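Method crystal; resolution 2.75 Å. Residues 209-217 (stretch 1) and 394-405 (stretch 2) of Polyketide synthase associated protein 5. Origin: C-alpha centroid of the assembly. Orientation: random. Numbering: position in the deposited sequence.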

ATOM      1  N   GLN A 209      -0.076  16.212  -5.403  1.00 79.23           N
ATOM      2  CA  GLN A 209      -0.070  16.836  -4.076  1.00 75.34           C
ATOM      3  C   GLN A 209      -0.348  15.757  -3.011  1.00 71.25           C
ATOM      4  O   GLN A 209      -1.185  14.875  -3.213  1.00 68.62           O
ATOM      5  CB  GLN A 209      -1.132  17.955  -3.985  1.00 77.82           C
ATOM      6  CG  GLN A 209      -1.087  19.073  -5.075  1.00 75.98           C
ATOM      7  CD  GLN A 209       0.035  20.105  -4.887  1.00 77.11           C
ATOM      8  OE1 GLN A 209       0.167  20.720  -3.826  1.00 77.05           O
ATOM      9  NE2 GLN A 209       0.831  20.311  -5.936  1.00 75.17           N
ATOM     10  N   ALA A 210       0.371  15.834  -1.892  1.00 67.86           N
ATOM     11  CA  ALA A 210       0.231  14.889  -0.782  1.00 64.89           C
ATOM     12  C   ALA A 210      -1.233  14.623  -0.457  1.00 63.88           C
ATOM     13  O   ALA A 210      -2.075  15.498  -0.625  1.00 66.96           O
ATOM     14  CB  ALA A 210       0.933  15.432   0.455  1.00 59.06           C
ATOM     15  N   VAL A 211      -1.544  13.414  -0.004  1.00 63.70           N
ATOM     16  CA  VAL A 211      -2.919  13.087   0.351  1.00 61.26           C
ATOM     17  C   VAL A 211      -3.058  13.191   1.874  1.00 60.23           C
ATOM     18  O   VAL A 211      -2.222  12.686   2.627  1.00 55.98           O
ATOM     19  CB  VAL A 211      -3.294  11.658  -0.126  1.00 62.85           C
ATOM     20  CG1 VAL A 211      -4.774  11.386   0.098  1.00 60.28           C
ATOM     21  CG2 VAL A 211      -2.951  11.498  -1.591  1.00 59.67           C
ATOM     22  N   PRO A 212      -4.103  13.885   2.350  1.00 61.27           N
ATOM     23  CA  PRO A 212      -4.245  13.986   3.804  1.00 59.91           C
ATOM     24  C   PRO A 212      -4.319  12.591   4.424  1.00 58.28           C
ATOM     25  O   PRO A 212      -4.991  11.704   3.891  1.00 54.99           O
ATOM     26  CB  PRO A 212      -5.534  14.796   3.973  1.00 57.77           C
ATOM     27  CG  PRO A 212      -6.284  14.564   2.685  1.00 60.17           C
ATOM     28  CD  PRO A 212      -5.191  14.595   1.657  1.00 61.05           C
ATOM     29  N   VAL A 213      -3.594  12.405   5.526  1.00 55.99           N
ATOM     30  CA  VAL A 213      -3.559  11.129   6.242  1.00 55.63           C
ATOM     31  C   VAL A 213      -3.709  11.294   7.743  1.00 57.56           C
ATOM     32  O   VAL A 213      -2.830  11.863   8.401  1.00 53.62           O
ATOM     33  CB  VAL A 213      -2.226  10.365   6.052  1.00 54.30           C
ATOM     34  CG1 VAL A 213      -2.281   9.040   6.824  1.00 41.05           C
ATOM     35  CG2 VAL A 213      -1.949  10.123   4.578  1.00 57.59           C
ATOM     36  N   THR A 214      -4.810  10.775   8.286  1.00 59.67           N
ATOM     37  CA  THR A 214      -5.058  10.827   9.725  1.00 63.83           C
ATOM     38  C   THR A 214      -4.555   9.522  10.320  1.00 64.65           C
ATOM     39  O   THR A 214      -4.647   8.474   9.692  1.00 67.35           O
ATOM     40  CB  THR A 214      -6.539  10.928  10.047  1.00 65.27           C
ATOM     41  OG1 THR A 214      -7.069  12.135   9.493  1.00 71.65           O
ATOM     42  CG2 THR A 214      -6.734  10.934  11.551  1.00 65.05           C
ATOM     43  N   ARG A 215      -4.054   9.575  11.542  1.00 62.48           N
ATOM     44  CA  ARG A 215      -3.537   8.368  12.136  1.00 64.63           C
ATOM     45  C   ARG A 215      -3.742   8.300  13.653  1.00 68.58           C
ATOM     46  O   ARG A 215      -3.417   9.247  14.382  1.00 67.55           O
ATOM     47  CB  ARG A 215      -2.064   8.266  11.742  1.00 64.86           C
ATOM     48  CG  ARG A 215      -1.264   7.163  12.374  1.00 64.66           C
ATOM     49  CD  ARG A 215      -0.133   6.811  11.437  1.00 64.84           C
ATOM     50  NE  ARG A 215       1.141   6.620  12.112  1.00 67.30           N
ATOM     51  CZ  ARG A 215       2.226   6.128  11.523  1.00 67.26           C
ATOM     52  NH1 ARG A 215       2.193   5.769  10.243  1.00 63.29           N
ATOM     53  NH2 ARG A 215       3.353   6.003  12.208  1.00 71.17           N
ATOM     54  N   LEU A 216      -4.307   7.182  14.117  1.00 70.36           N
ATOM     55  CA  LEU A 216      -4.569   6.954  15.545  1.00 72.90           C
ATOM     56  C   LEU A 216      -3.865   5.693  15.997  1.00 73.06           C
ATOM     57  O   LEU A 216      -3.870   4.701  15.281  1.00 76.48           O
ATOM     58  CB  LEU A 216      -6.062   6.779  15.798  1.00 73.01           C
ATOM     59  CG  LEU A 216      -6.902   8.010  15.503  1.00 75.89           C
ATOM     60  CD1 LEU A 216      -8.377   7.712  15.755  1.00 77.84           C
ATOM     61  CD2 LEU A 216      -6.417   9.147  16.387  1.00 77.27           C
ATOM     62  N   TRP A 217      -3.272   5.728  17.185  1.00 72.25           N
ATOM     63  CA  TRP A 217      -2.573   4.565  17.713  1.00 72.20           C
ATOM     64  C   TRP A 217      -3.359   3.806  18.784  1.00 75.16           C
ATOM     65  O   TRP A 217      -4.530   4.087  19.060  1.00 73.78           O
ATOM     66  CB  TRP A 217      -1.220   4.968  18.303  1.00 70.03           C
ATOM     67  CG  TRP A 217      -0.184   5.326  17.305  1.00 68.87           C
ATOM     68  CD1 TRP A 217      -0.238   6.340  16.403  1.00 66.89           C
ATOM     69  CD2 TRP A 217       1.083   4.686  17.123  1.00 69.29           C
ATOM     70  NE1 TRP A 217       0.916   6.374  15.666  1.00 69.81           N
ATOM     71  CE2 TRP A 217       1.749   5.365  16.085  1.00 70.71           C
ATOM     72  CE3 TRP A 217       1.722   3.596  17.734  1.00 72.23           C
ATOM     73  CZ2 TRP A 217       3.038   4.996  15.640  1.00 70.63           C
ATOM     74  CZ3 TRP A 217       3.006   3.227  17.292  1.00 71.20           C
ATOM     75  CH2 TRP A 217       3.643   3.927  16.255  1.00 69.84           C
ATOM     76  N   GLY A 394      -6.892  10.244   2.259  1.00 61.75           N
ATOM     77  CA  GLY A 394      -7.811  10.914   1.357  1.00 68.00           C
ATOM     78  C   GLY A 394      -8.406  12.216   1.831  1.00 70.73           C
ATOM     79  O   GLY A 394      -8.505  12.481   3.030  1.00 68.10           O
ATOM     80  N   HIS A 395      -8.808  13.027   0.859  1.00 78.30           N
ATOM     81  CA  HIS A 395      -9.419  14.329   1.120  1.00 85.36           C
ATOM     82  C   HIS A 395     -10.855  14.131   1.602  1.00 88.67           C
ATOM     83  O   HIS A 395     -11.778  13.992   0.798  1.00 88.95           O
ATOM     84  CB  HIS A 395      -9.433  15.169  -0.160  1.00 86.99           C
ATOM     85  CG  HIS A 395      -8.076  15.403  -0.750  1.00 91.30           C
ATOM     86  ND1 HIS A 395      -7.113  16.169  -0.130  1.00 91.40           N
ATOM     87  CD2 HIS A 395      -7.528  14.982  -1.914  1.00 93.85           C
ATOM     88  CE1 HIS A 395      -6.030  16.213  -0.888  1.00 91.76           C
ATOM     89  NE2 HIS A 395      -6.256  15.501  -1.977  1.00 95.15           N
ATOM     90  N   ILE A 396     -11.044  14.120   2.915  1.00 91.79           N
ATOM     91  CA  ILE A 396     -12.373  13.936   3.468  1.00 97.85           C
ATOM     92  C   ILE A 396     -12.616  14.854   4.661  1.00103.00           C
ATOM     93  O   ILE A 396     -11.676  15.236   5.371  1.00103.61           O
ATOM     94  CB  ILE A 396     -12.603  12.470   3.914  1.00 97.09           C
ATOM     95  CG1 ILE A 396     -11.565  12.075   4.968  1.00 94.27           C
ATOM     96  CG2 ILE A 396     -12.522  11.544   2.711  1.00 96.57           C
ATOM     97  CD1 ILE A 396     -11.979  10.918   5.827  1.00 88.43           C
ATOM     98  N   ALA A 397     -13.884  15.207   4.874  1.00106.84           N
ATOM     99  CA  ALA A 397     -14.269  16.073   5.985  1.00111.66           C
ATOM    100  C   ALA A 397     -14.318  15.261   7.269  1.00114.37           C
ATOM    101  O   ALA A 397     -14.810  14.134   7.274  1.00115.26           O
ATOM    102  CB  ALA A 397     -15.623  16.697   5.711  1.00112.94           C
ATOM    103  N   GLU A 398     -13.805  15.837   8.352  1.00117.64           N
ATOM    104  CA  GLU A 398     -13.774  15.161   9.650  1.00120.42           C
ATOM    105  C   GLU A 398     -12.970  13.859   9.524  1.00120.72           C
ATOM    106  O   GLU A 398     -13.462  12.778   9.856  1.00121.89           O
ATOM    107  CB  GLU A 398     -15.203  14.839  10.119  1.00122.47           C
ATOM    108  CG  GLU A 398     -16.167  16.033  10.181  1.00123.39           C
ATOM    109  CD  GLU A 398     -15.766  17.077  11.217  1.00125.01           C
ATOM    110  OE1 GLU A 398     -15.601  16.722  12.409  1.00124.21           O
ATOM    111  OE2 GLU A 398     -15.630  18.262  10.837  1.00125.34           O
ATOM    112  N   PRO A 399     -11.717  13.951   9.043  1.00120.28           N
ATOM    113  CA  PRO A 399     -10.831  12.794   8.860  1.00118.66           C
ATOM    114  C   PRO A 399     -10.725  11.855  10.060  1.00115.39           C
ATOM    115  O   PRO A 399     -10.825  10.634   9.916  1.00113.93           O
ATOM    116  CB  PRO A 399      -9.494  13.443   8.511  1.00120.01           C
ATOM    117  CG  PRO A 399      -9.909  14.677   7.776  1.00120.99           C
ATOM    118  CD  PRO A 399     -11.024  15.194   8.657  1.00121.10           C
ATOM    119  N   GLY A 400     -10.517  12.433  11.239  1.00112.28           N
ATOM    120  CA  GLY A 400     -10.393  11.640  12.448  1.00108.10           C
ATOM    121  C   GLY A 400     -11.723  11.299  13.091  1.00105.92           C
ATOM    122  O   GLY A 400     -11.766  10.804  14.221  1.00105.49           O
ATOM    123  N   LYS A 401     -12.813  11.562  12.374  1.00103.19           N
ATOM    124  CA  LYS A 401     -14.154  11.277  12.882  1.00101.00           C
ATOM    125  C   LYS A 401     -14.362   9.771  13.007  1.00 97.72           C
ATOM    126  O   LYS A 401     -14.439   9.229  14.111  1.00 96.37           O
ATOM    127  CB  LYS A 401     -15.214  11.870  11.947  1.00103.22           C
ATOM    128  CG  LYS A 401     -16.640  11.745  12.463  1.00106.09           C
ATOM    129  CD  LYS A 401     -17.608  12.489  11.564  1.00107.74           C
ATOM    130  CE  LYS A 401     -19.041  12.379  12.058  1.00107.95           C
ATOM    131  NZ  LYS A 401     -19.975  13.103  11.144  1.00108.30           N
ATOM    132  N   SER A 402     -14.452   9.109  11.862  1.00 93.34           N
ATOM    133  CA  SER A 402     -14.638   7.669  11.801  1.00 88.05           C
ATOM    134  C   SER A 402     -13.497   6.915  12.477  1.00 82.93           C
ATOM    135  O   SER A 402     -13.718   5.909  13.143  1.00 80.32           O
ATOM    136  CB  SER A 402     -14.728   7.244  10.342  1.00 90.96           C
ATOM    137  OG  SER A 402     -13.667   7.842   9.612  1.00 94.04           O
ATOM    138  N   LEU A 403     -12.276   7.410  12.299  1.00 79.43           N
ATOM    139  CA  LEU A 403     -11.098   6.774  12.880  1.00 78.14           C
ATOM    140  C   LEU A 403     -11.179   6.709  14.393  1.00 79.39           C
ATOM    141  O   LEU A 403     -10.653   5.787  15.014  1.00 78.93           O
ATOM    142  CB  LEU A 403      -9.830   7.532  12.490  1.00 73.91           C
ATOM    143  CG  LEU A 403      -8.642   6.660  12.119  1.00 70.42           C
ATOM    144  CD1 LEU A 403      -8.875   6.113  10.724  1.00 71.49           C
ATOM    145  CD2 LEU A 403      -7.356   7.458  12.165  1.00 67.49           C
ATOM    146  N   GLU A 404     -11.819   7.702  14.994  1.00 83.65           N
ATOM    147  CA  GLU A 404     -11.954   7.716  16.443  1.00 86.40           C
ATOM    148  C   GLU A 404     -13.091   6.783  16.854  1.00 85.31           C
ATOM    149  O   GLU A 404     -12.982   6.063  17.846  1.00 83.44           O
ATOM    150  CB  GLU A 404     -12.217   9.137  16.942  1.00 88.50           C
ATOM    151  CG  GLU A 404     -12.118   9.258  18.450  1.00 91.49           C
ATOM    152  CD  GLU A 404     -10.788   8.759  18.979  1.00 94.45           C
ATOM    153  OE1 GLU A 404      -9.748   9.376  18.651  1.00 95.60           O
ATOM    154  OE2 GLU A 404     -10.782   7.745  19.718  1.00 93.27           O
ATOM    155  N   ALA A 405     -14.178   6.799  16.084  1.00 86.30           N
ATOM    156  CA  ALA A 405     -15.329   5.934  16.343  1.00 87.29           C
ATOM    157  C   ALA A 405     -14.837   4.495  16.330  1.00 87.95           C
ATOM    158  O   ALA A 405     -15.189   3.688  17.190  1.00 87.43           O
ATOM    159  CB  ALA A 405     -16.388   6.130  15.265  1.00 86.23           C
TER

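A strand packed against a helix usually presents alternate side chains to it, and this contact from Polyketide synthase associated protein 5 illustrates the rule. Thr-214 and Leu-216 direct their CA-to-CB bonds toward the second stretch, whereas Val-213 and Arg-215 direct theirs away. The strand and the helix run in nearly the same direction, 26° apart, and their axes approach to 8.3 Å.

The second stretch enters through Gly-394, whose N donates a hydrogen bond to Pro-212 O at 2.9 Å, the one hydrogen bond between the stretches. Its backbone angles, 110/156, suit glycine, because a CB would be jammed against the carbonyl oxygen of the preceding residue. Beside this bond, Val-211 CG1 lies 3.2 Å from Gly-394 N. His-395 then brings its ring back to the first stretch: its ND1 is 3.1 Å from Pro-212 CD, which lies oblique to the imidazole ring.

From Ile-396 to Glu-398 the chain loops clear of its partner and returns at Pro-399, whose CB sits 2.9 Å from Thr-214 OG1, a tight contact without a hydrogen bond. At Gly-400 the backbone itself makes the contact, with Thr-214 CG2 3.8 Å from Gly-400 CA; here, unlike at Gly-394, a CB would have room.

One helical turn later, Leu-403 points toward the strand and forms the apolar centre of the contact. Its CD2 lies 3.4 Å from Leu-216 CG and 3.6 Å from Thr-214 CG2, so a single methyl group touches both inward-facing strand residues. Glu-404 starts sideways, but its end comes nearer, placing OE1 3.6 Å from Leu-216 CD1. The two stretches bury 515 Å² in all. In the helical part, strand side chains pack against both side chains and backbone of the helix, with Leu-216 CD1 3.1 Å from Leu-403 O, and the one hydrogen bond lies before it, at Gly-394.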